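Local coordinates for SA2223 protein (Staphylococcus aureus, PDB 5KAU) that binds rhodamine 6G and is probably a multidrug-binding effector-binding protein of the integron-associated family, related to GyrI-like proteins, at residues A[59-64]-A[131-136]. Numbering follows the deposited sequence. Where two conformers were deposited one is given.
Sequences GLCIPE and APFFEL. With RHQ (rhodamine 6g), chain B.
P132 CB approaches I62 CG1 from across the strand end at 4.1 Å, while P132 CA sits near C61 O in a CA-H...O contact that prolongs the pairing past the last bridge. F133 then exchanges two backbone bonds with C61: C61 N to F133 O is 2.8 Å, whereas F133 N to C61 O is longer at 3.2 Å and more bent. The F133 side chain, with CG between its own backbone N and carbonyl carbon (chi1 61°), swings back over C61. C61 CB lies over one ring face, 3.8 Å from the centroid and 21° off the normal, a CH-pi contact displaced toward the rim at CZ. H117 of helix 107-120 adds an edge-to-face partner to F133. On the other sheet face, F134 CB packs against L60 CG at 3.8 Å, and the F134 ring stacks with W152. At E135 the backbone pairs again: G59 N donates to E135 O at 2.8 Å and E135 N to G59 O at 2.9 Å. One water donates to both G59 O and E135 OE2, tying the carboxylate to the backbone, while Y71 and Y137 hydroxyls bond OE1. This network fixes the carboxylate beside the dye, with E135 OE1 3.3 Å from C22 of the rhodamine N-ethyl group. Antiparallel pairing of central barrel strands, with a buried glutamate held by tyrosines at a cationic ligand, is consistent with the pocket of SHS2-clan effector-binding domains, as in GyrI-like multidrug-binding relatives.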
loop_
_atom_site.group_PDB
_atom_site.type_symbol
_atom_site.label_atom_id
_atom_site.label_comp_id
_atom_site.label_asym_id
_atom_site.label_seq_id
_atom_site.Cartn_x
_atom_site.Cartn_y
_atom_site.Cartn_z
ATOM N N GLY A 59 -3.227 1.133 1.894
ATOM C CA GLY A 59 -2.528 0.729 3.098
ATOM C C GLY A 59 -1.054 0.604 2.773
ATOM O O GLY A 59 -0.611 -0.336 2.137
ATOM N N LEU A 60 -0.322 1.640 3.095
ATOM C CA LEU A 60 1.116 1.725 2.770
ATOM C C LEU A 60 2.007 1.207 3.859
ATOM O O LEU A 60 1.874 1.593 5.035
ATOM C CB LEU A 60 1.545 3.165 2.522
ATOM C CG LEU A 60 0.705 3.803 1.437
ATOM C CD1 LEU A 60 -0.217 4.818 2.027
ATOM C CD2 LEU A 60 1.635 4.401 0.328
ATOM N N CYS A 61 2.958 0.389 3.475
ATOM C CA CYS A 61 4.024 0.013 4.368
ATOM C C CYS A 61 5.232 0.923 4.065
ATOM O O CYS A 61 5.789 0.863 2.976
ATOM C CB CYS A 61 4.343 -1.479 4.193
ATOM S SG CYS A 61 2.922 -2.586 4.717
ATOM N N ILE A 62 5.623 1.703 5.060
ATOM C CA ILE A 62 6.678 2.698 4.934
ATOM C C ILE A 62 7.859 2.324 5.780
ATOM O O ILE A 62 7.718 2.227 7.006
ATOM C CB ILE A 62 6.148 4.096 5.358
ATOM C CG1 ILE A 62 5.033 4.505 4.421
ATOM C CG2 ILE A 62 7.303 5.139 5.405
ATOM C CD1 ILE A 62 4.211 5.580 4.942
ATOM N N PRO A 63 9.027 2.071 5.158
ATOM C CA PRO A 63 10.211 1.747 5.970
ATOM C C PRO A 63 10.640 2.981 6.766
ATOM O O PRO A 63 10.536 4.090 6.226
ATOM C CB PRO A 63 11.271 1.371 4.930
ATOM C CG PRO A 63 10.816 1.964 3.677
ATOM C CD PRO A 63 9.342 2.099 3.714
ATOM N N GLU A 64 11.046 2.815 8.015
ATOM C CA GLU A 64 11.555 3.936 8.798
ATOM C C GLU A 64 13.082 3.734 8.870
ATOM O O GLU A 64 13.558 2.582 8.800
ATOM C CB GLU A 64 10.927 4.002 10.196
ATOM C CG GLU A 64 9.421 4.267 10.222
ATOM C CD GLU A 64 9.054 5.656 9.758
ATOM O OE1 GLU A 64 9.918 6.524 9.691
ATOM O OE2 GLU A 64 7.910 5.905 9.428
ATOM N N ALA A 131 11.566 2.414 -0.522
ATOM C CA ALA A 131 10.334 2.986 -1.063
ATOM C C ALA A 131 9.078 2.346 -0.503
ATOM O O ALA A 131 9.062 1.149 -0.211
ATOM C CB ALA A 131 10.326 2.874 -2.628
ATOM N N PRO A 132 8.008 3.123 -0.294
ATOM C CA PRO A 132 6.829 2.477 0.276
ATOM C C PRO A 132 6.249 1.454 -0.709
ATOM O O PRO A 132 6.257 1.709 -1.910
ATOM C CB PRO A 132 5.815 3.649 0.457
ATOM C CG PRO A 132 6.756 4.897 0.516
ATOM C CD PRO A 132 7.850 4.587 -0.419
ATOM N N PHE A 133 5.621 0.390 -0.203
ATOM C CA PHE A 133 4.779 -0.418 -1.095
ATOM C C PHE A 133 3.434 -0.414 -0.477
ATOM O O PHE A 133 3.321 -0.102 0.702
ATOM C CB PHE A 133 5.281 -1.841 -1.292
ATOM C CG PHE A 133 5.347 -2.669 -0.015
ATOM C CD1 PHE A 133 4.288 -3.428 0.375
ATOM C CD2 PHE A 133 6.508 -2.723 0.754
ATOM C CE1 PHE A 133 4.351 -4.199 1.557
ATOM C CE2 PHE A 133 6.554 -3.516 1.940
ATOM C CZ PHE A 133 5.476 -4.249 2.293
ATOM N N PHE A 134 2.402 -0.746 -1.221
ATOM C CA PHE A 134 1.065 -0.617 -0.673
ATOM C C PHE A 134 0.019 -1.580 -1.244
ATOM O O PHE A 134 0.138 -2.094 -2.385
ATOM C CB PHE A 134 0.578 0.805 -0.843
ATOM C CG PHE A 134 0.480 1.307 -2.280
ATOM C CD1 PHE A 134 -0.721 1.150 -3.038
ATOM C CD2 PHE A 134 1.480 2.026 -2.842
ATOM C CE1 PHE A 134 -0.857 1.662 -4.265
ATOM C CE2 PHE A 134 1.350 2.495 -4.139
ATOM C CZ PHE A 134 0.191 2.310 -4.836
ATOM N N GLU A 135 -1.001 -1.773 -0.401
ATOM C CA GLU A 135 -2.300 -2.392 -0.725
ATOM C C GLU A 135 -3.199 -1.316 -1.209
ATOM O O GLU A 135 -3.274 -0.231 -0.561
ATOM C CB GLU A 135 -2.874 -3.071 0.537
ATOM C CG GLU A 135 -1.909 -4.036 1.148
ATOM C CD GLU A 135 -1.901 -4.039 2.668
ATOM O OE1 GLU A 135 -2.920 -3.690 3.300
ATOM O OE2 GLU A 135 -0.826 -4.464 3.203
ATOM N N LEU A 136 -3.954 -1.613 -2.276
ATOM C CA LEU A 136 -4.941 -0.651 -2.795
ATOM C C LEU A 136 -6.296 -1.310 -2.764
ATOM O O LEU A 136 -6.479 -2.292 -3.401
ATOM C CB LEU A 136 -4.606 -0.137 -4.199
ATOM C CG LEU A 136 -5.559 0.900 -4.802
ATOM C CD1 LEU A 136 -5.518 2.176 -4.059
ATOM C CD2 LEU A 136 -5.147 1.193 -6.177
HETATM C C1 RHQ B . -8.956 -3.928 5.637
HETATM C C2 RHQ B . -9.661 -4.414 6.734
HETATM C C3 RHQ B . -11.041 -4.066 6.812
HETATM C C4 RHQ B . -11.651 -3.299 5.868
HETATM C C5 RHQ B . -10.896 -2.817 4.749
HETATM C C6 RHQ B . -9.535 -3.137 4.660
HETATM O O1 RHQ B . -7.641 -4.220 5.489
HETATM C C7 RHQ B . -6.984 -5.002 6.400
HETATM C C8 RHQ B . -7.652 -5.504 7.525
HETATM C C9 RHQ B . -9.006 -5.224 7.658
HETATM C C10 RHQ B . -5.653 -5.245 6.148
HETATM C C11 RHQ B . -4.922 -6.019 7.057
HETATM C C12 RHQ B . -5.581 -6.544 8.223
HETATM C C13 RHQ B . -6.896 -6.294 8.438
HETATM N N1 RHQ B . -3.604 -6.279 6.865
HETATM C C14 RHQ B . -9.676 -5.661 8.849
HETATM C C15 RHQ B . -9.183 -4.923 9.916
HETATM C C16 RHQ B . -9.665 -5.100 11.185
HETATM C C17 RHQ B . -10.678 -6.000 11.344
HETATM C C18 RHQ B . -11.209 -6.737 10.265
HETATM C C19 RHQ B . -10.733 -6.585 8.968
HETATM C C20 RHQ B . -4.832 -7.379 9.196
HETATM C C21 RHQ B . -13.114 -2.999 5.982
HETATM C C22 RHQ B . -2.875 -5.983 5.628
HETATM C C23 RHQ B . -3.278 -6.918 4.496
HETATM N N2 RHQ B . -11.539 -2.023 3.840
HETATM C C24 RHQ B . -10.961 -1.534 2.581
HETATM C C25 RHQ B . -12.000 -0.770 1.773
HETATM C C26 RHQ B . -11.557 -7.004 7.813
HETATM O O27 RHQ B . -10.885 -7.071 6.656
HETATM O O2 RHQ B . -12.752 -6.757 7.706
HETATM C C28 RHQ B . -13.439 -7.820 7.096
HETATM C C29 RHQ B . -14.907 -7.706 7.452
HETATM O O HOH W 1 1.411 -2.575 2.776
#